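Local coordinates for protein 3-methyladenine dna-glycosylase (Archaeoglobus fulgidus, PDB 2JHN) that belongs to the AlkA-like base excision DNA repair proteins, joining an N-terminal TBP-like domain to a largely helical HhH-GPD region, at residues L187-E190 / I191-E195; E68-A71 / V72-L76. The protein carries 1 engineered substitution. All coordinates share one frame; numbering follows the deposited sequence.

How the contacts relate
From the N terminus, contact 2 comes first. It joins 68-71 to 72-76 within helix 69-80, which follows strand 57-62 and packs on the antiparallel sheet of the TBP-like region. Contact 1 follows much later, where 187-190 meets 191-195 in the last turns of helix 182-192 and the loop beyond, among the helices of the HhH-GPD region. Each contact closes only a local turn. The two are in series and neither nest nor cross. Their centres are 27 Å apart and their nearest atoms about 16 Å apart, so they do not touch. Contact 2 belongs to a helix-on-sheet layer, contact 1 to a bundle of helices.

Contact 1: L187-E190 / I191-E195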
# COMPACT_ATOMS: atom_id res chain seq x y z
N LEU A 187 1.50 -2.59 -20.51
CA LEU A 187 0.49 -3.18 -19.64
C LEU A 187 -0.27 -2.11 -18.83
O LEU A 187 -1.50 -2.17 -18.70
CB LEU A 187 1.14 -4.23 -18.74
CG LEU A 187 0.25 -5.10 -17.85
CD1 LEU A 187 -0.86 -5.78 -18.66
CD2 LEU A 187 1.11 -6.12 -17.09
N ILE A 188 0.45 -1.12 -18.31
CA ILE A 188 -0.17 -0.02 -17.56
C ILE A 188 -1.15 0.76 -18.46
O ILE A 188 -2.27 1.05 -18.06
CB ILE A 188 0.90 0.87 -16.87
CG1 ILE A 188 1.59 0.05 -15.76
CG2 ILE A 188 0.25 2.18 -16.33
CD1 ILE A 188 2.79 0.70 -15.14
N VAL A 189 -0.73 1.06 -19.69
CA VAL A 189 -1.64 1.72 -20.62
C VAL A 189 -2.89 0.85 -20.86
O VAL A 189 -4.02 1.33 -20.82
CB VAL A 189 -0.91 2.12 -21.93
CG1 VAL A 189 -1.92 2.57 -23.01
CG2 VAL A 189 0.11 3.23 -21.65
N GLU A 190 -2.69 -0.46 -21.02
CA GLU A 190 -3.78 -1.42 -21.17
C GLU A 190 -4.81 -1.34 -20.02
O GLU A 190 -6.02 -1.23 -20.23
CB GLU A 190 -3.20 -2.84 -21.29
CG GLU A 190 -4.15 -3.87 -21.87
CD GLU A 190 -3.55 -5.29 -21.97
OE1 GLU A 190 -2.31 -5.46 -22.05
OE2 GLU A 190 -4.36 -6.25 -21.99
N ILE A 191 -4.30 -1.36 -18.79
CA ILE A 191 -5.12 -1.24 -17.60
C ILE A 191 -5.85 0.11 -17.56
O ILE A 191 -7.03 0.19 -17.18
CB ILE A 191 -4.27 -1.48 -16.32
CG1 ILE A 191 -3.69 -2.93 -16.29
CG2 ILE A 191 -5.05 -1.11 -15.06
CD1 ILE A 191 -4.71 -4.01 -16.05
N ALA A 192 -5.17 1.18 -17.99
CA ALA A 192 -5.77 2.53 -18.00
C ALA A 192 -7.06 2.66 -18.86
O ALA A 192 -7.94 3.49 -18.59
CB ALA A 192 -4.72 3.59 -18.43
N LYS A 193 -7.15 1.84 -19.90
CA LYS A 193 -8.36 1.76 -20.74
C LYS A 193 -9.61 1.17 -20.07
O LYS A 193 -10.72 1.30 -20.59
CB LYS A 193 -8.03 0.98 -22.02
CG LYS A 193 -7.07 1.70 -22.94
CD LYS A 193 -6.68 0.84 -24.14
CE LYS A 193 -5.63 1.53 -24.98
NZ LYS A 193 -5.26 0.68 -26.15
N GLU A 194 -9.43 0.49 -18.93
CA GLU A 194 -10.54 -0.20 -18.27
C GLU A 194 -11.48 0.78 -17.58
O GLU A 194 -11.04 1.69 -16.87
CB GLU A 194 -10.01 -1.23 -17.27
CG GLU A 194 -9.21 -2.36 -17.90
CD GLU A 194 -10.10 -3.34 -18.65
OE1 GLU A 194 -10.89 -4.07 -18.02
OE2 GLU A 194 -10.05 -3.37 -19.89
N GLU A 195 -12.78 0.60 -17.79
CA GLU A 195 -13.79 1.42 -17.13
C GLU A 195 -14.18 0.79 -15.80
O GLU A 195 -14.01 -0.42 -15.61
CB GLU A 195 -15.04 1.53 -18.01
CG GLU A 195 -14.84 2.45 -19.20
CD GLU A 195 -15.19 3.88 -18.87
OE1 GLU A 195 -15.43 4.19 -17.68
OE2 GLU A 195 -15.22 4.69 -19.81
O HOH W 1 -8.10 -2.78 -21.53
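Leu187 to Glu190 and Ile191 to Lys193 meet as successive turns near the C-terminal end of helix 182-192, in the HhH-GPD region. The contact is local and mostly backbone. Ile191 N donates to Leu187 O at 2.9 Å, and Ala192 N donates to Ile188 O at 2.9 Å. The next bond is longer: Lys193 N to Val189 O is 3.3 Å. The same N-H also makes a weak bond to Glu190 O. Ile191 places CG1 beside its own backbone N (chi1 -63°), and that branch passes Leu187 O at 3.3 Å. Lys193 is extended beyond CG, and its CE lies 4.3 Å from Val189 CG1. Ile188 and Ala192 pack on Ile167 of helix 164-177, while Ile191 meets Phe119 and Phe215.

One water donates to Glu190 O at 2.9 Å and to Glu194 OE2 at 2.6 Å. The bend of Glu194 at chi2 (-74°) folds its carboxylate back to this water. Its other oxygen, OE1, is hydrogen-bonded to Tyr211 OH. Gln164 NE2 donates to the carbonyls of Ala192 and Glu194. Where the helical bonds lengthen, a water and side chains thus supply the partners.

Contact 2: E68-A71 / V72-L76; sequences EWEA and VRRKL
Trp69 and Arg73 meet one turn apart on helix 69-80, the alpha-helix that packs on the antiparallel sheet of the TBP-like region. Four i to i+4 backbone bonds join 68-71 to 72-76. Val72 N donates to Glu68 O at 3.0 Å, and Arg73 N to Trp69 O at 2.7 Å. Arg74 N reaches Glu70 O, and Lys75 N reaches Ala71 O, both at 3.1 Å. A fifth bond, from Leu76 N to Val72 O, continues the helix within 72-76. Ala71 O has a second donor in a water. The Arg74 chain bends at chi3 (-46°) and carries its guanidinium back over Glu70 O. That oxygen lies 3.7 Å from one face of the Arg74 guanidinium, offset toward its rim.

The Glu68 carboxylate is satisfied outside the segment, where its OE2 forms a salt bridge with Arg44 NH2 and accepts from Glu65 N. Glu70 OE2 and Arg73 NH1 are 4.7 Å apart and not in contact, although the two side chains run side by side. Any attraction between these charges is probably diffuse.

The Trp69 ring carries the apolar contact. Its CG is anti to the backbone N (chi1 169°), which swings the indole along the helix toward Arg73. Arg73 CB sits over the six-membered ring of Trp69, 3.7 Å from its centroid, in a CH-pi contact. The guanidinium lies further out, with Trp69 CZ2 near its plane at the edge. Trp69 also stacks on Trp2 and touches Ile4 and Val60, linking the helix to strands 2-5 and 57-62, while Val72 meets Leu41 of strand 34-41. The water that donates to Ala71 O accepts a weak bond from Arg74 NH1, at 2.9 Å.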
# COMPACT_ATOMS: atom_id res chain seq x y z
N GLU A 68 -17.65 16.99 2.31
CA GLU A 68 -16.83 15.90 1.77
C GLU A 68 -16.02 15.18 2.86
O GLU A 68 -15.37 14.17 2.58
CB GLU A 68 -15.89 16.41 0.67
CG GLU A 68 -16.61 17.00 -0.54
CD GLU A 68 -15.65 17.48 -1.60
OE1 GLU A 68 -15.63 16.88 -2.69
OE2 GLU A 68 -14.89 18.44 -1.35
N TRP A 69 -16.08 15.69 4.10
CA TRP A 69 -15.31 15.13 5.22
C TRP A 69 -15.56 13.64 5.45
O TRP A 69 -14.61 12.88 5.59
CB TRP A 69 -15.53 15.91 6.53
CG TRP A 69 -14.97 15.21 7.77
CD1 TRP A 69 -15.67 14.87 8.89
CD2 TRP A 69 -13.62 14.74 7.97
NE1 TRP A 69 -14.83 14.25 9.79
CE2 TRP A 69 -13.58 14.14 9.25
CE3 TRP A 69 -12.45 14.76 7.19
CZ2 TRP A 69 -12.41 13.58 9.78
CZ3 TRP A 69 -11.27 14.20 7.72
CH2 TRP A 69 -11.27 13.61 9.00
N GLU A 70 -16.83 13.23 5.48
CA GLU A 70 -17.15 11.82 5.73
C GLU A 70 -16.45 10.88 4.74
O GLU A 70 -15.90 9.84 5.13
CB GLU A 70 -18.67 11.60 5.71
CG GLU A 70 -19.16 10.57 6.72
CD GLU A 70 -18.89 10.99 8.16
OE1 GLU A 70 -19.22 12.15 8.52
OE2 GLU A 70 -18.34 10.18 8.94
N ALA A 71 -16.44 11.27 3.46
CA ALA A 71 -15.81 10.49 2.40
C ALA A 71 -14.29 10.48 2.58
O ALA A 71 -13.66 9.43 2.47
CB ALA A 71 -16.18 11.05 1.03
N VAL A 72 -13.71 11.65 2.86
CA VAL A 72 -12.26 11.76 3.07
C VAL A 72 -11.85 10.91 4.29
O VAL A 72 -10.86 10.17 4.24
CB VAL A 72 -11.80 13.23 3.25
CG1 VAL A 72 -10.32 13.29 3.63
CG2 VAL A 72 -12.05 14.03 2.00
N ARG A 73 -12.62 11.01 5.36
CA ARG A 73 -12.30 10.29 6.60
C ARG A 73 -12.26 8.78 6.37
O ARG A 73 -11.36 8.10 6.85
CB ARG A 73 -13.32 10.63 7.69
CG ARG A 73 -13.10 9.98 9.05
CD ARG A 73 -14.32 10.21 9.93
NE ARG A 73 -14.05 9.88 11.33
CZ ARG A 73 -14.36 8.72 11.90
NH1 ARG A 73 -14.96 7.76 11.20
NH2 ARG A 73 -14.08 8.52 13.19
N ARG A 74 -13.24 8.27 5.61
CA ARG A 74 -13.34 6.83 5.30
C ARG A 74 -12.11 6.40 4.53
O ARG A 74 -11.54 5.35 4.80
CB ARG A 74 -14.59 6.57 4.45
CG ARG A 74 -15.01 5.11 4.32
CD ARG A 74 -16.41 5.00 3.65
NE ARG A 74 -17.41 5.93 4.20
CZ ARG A 74 -17.94 6.96 3.53
NH1 ARG A 74 -17.60 7.23 2.27
NH2 ARG A 74 -18.83 7.74 4.13
N LYS A 75 -11.73 7.22 3.56
CA LYS A 75 -10.56 6.93 2.70
C LYS A 75 -9.29 6.88 3.54
O LYS A 75 -8.47 5.99 3.36
CB LYS A 75 -10.40 7.98 1.60
CG LYS A 75 -11.42 7.92 0.43
CD LYS A 75 -11.07 9.03 -0.61
CE LYS A 75 -11.40 8.64 -2.07
NZ LYS A 75 -10.77 9.58 -3.09
N LEU A 76 -9.12 7.84 4.46
CA LEU A 76 -7.88 7.89 5.26
C LEU A 76 -7.79 6.77 6.30
O LEU A 76 -6.70 6.25 6.56
CB LEU A 76 -7.70 9.24 5.94
CG LEU A 76 -7.57 10.43 4.97
CD1 LEU A 76 -7.58 11.73 5.77
CD2 LEU A 76 -6.32 10.30 4.12
O HOH W 2 -14.99 7.41 0.91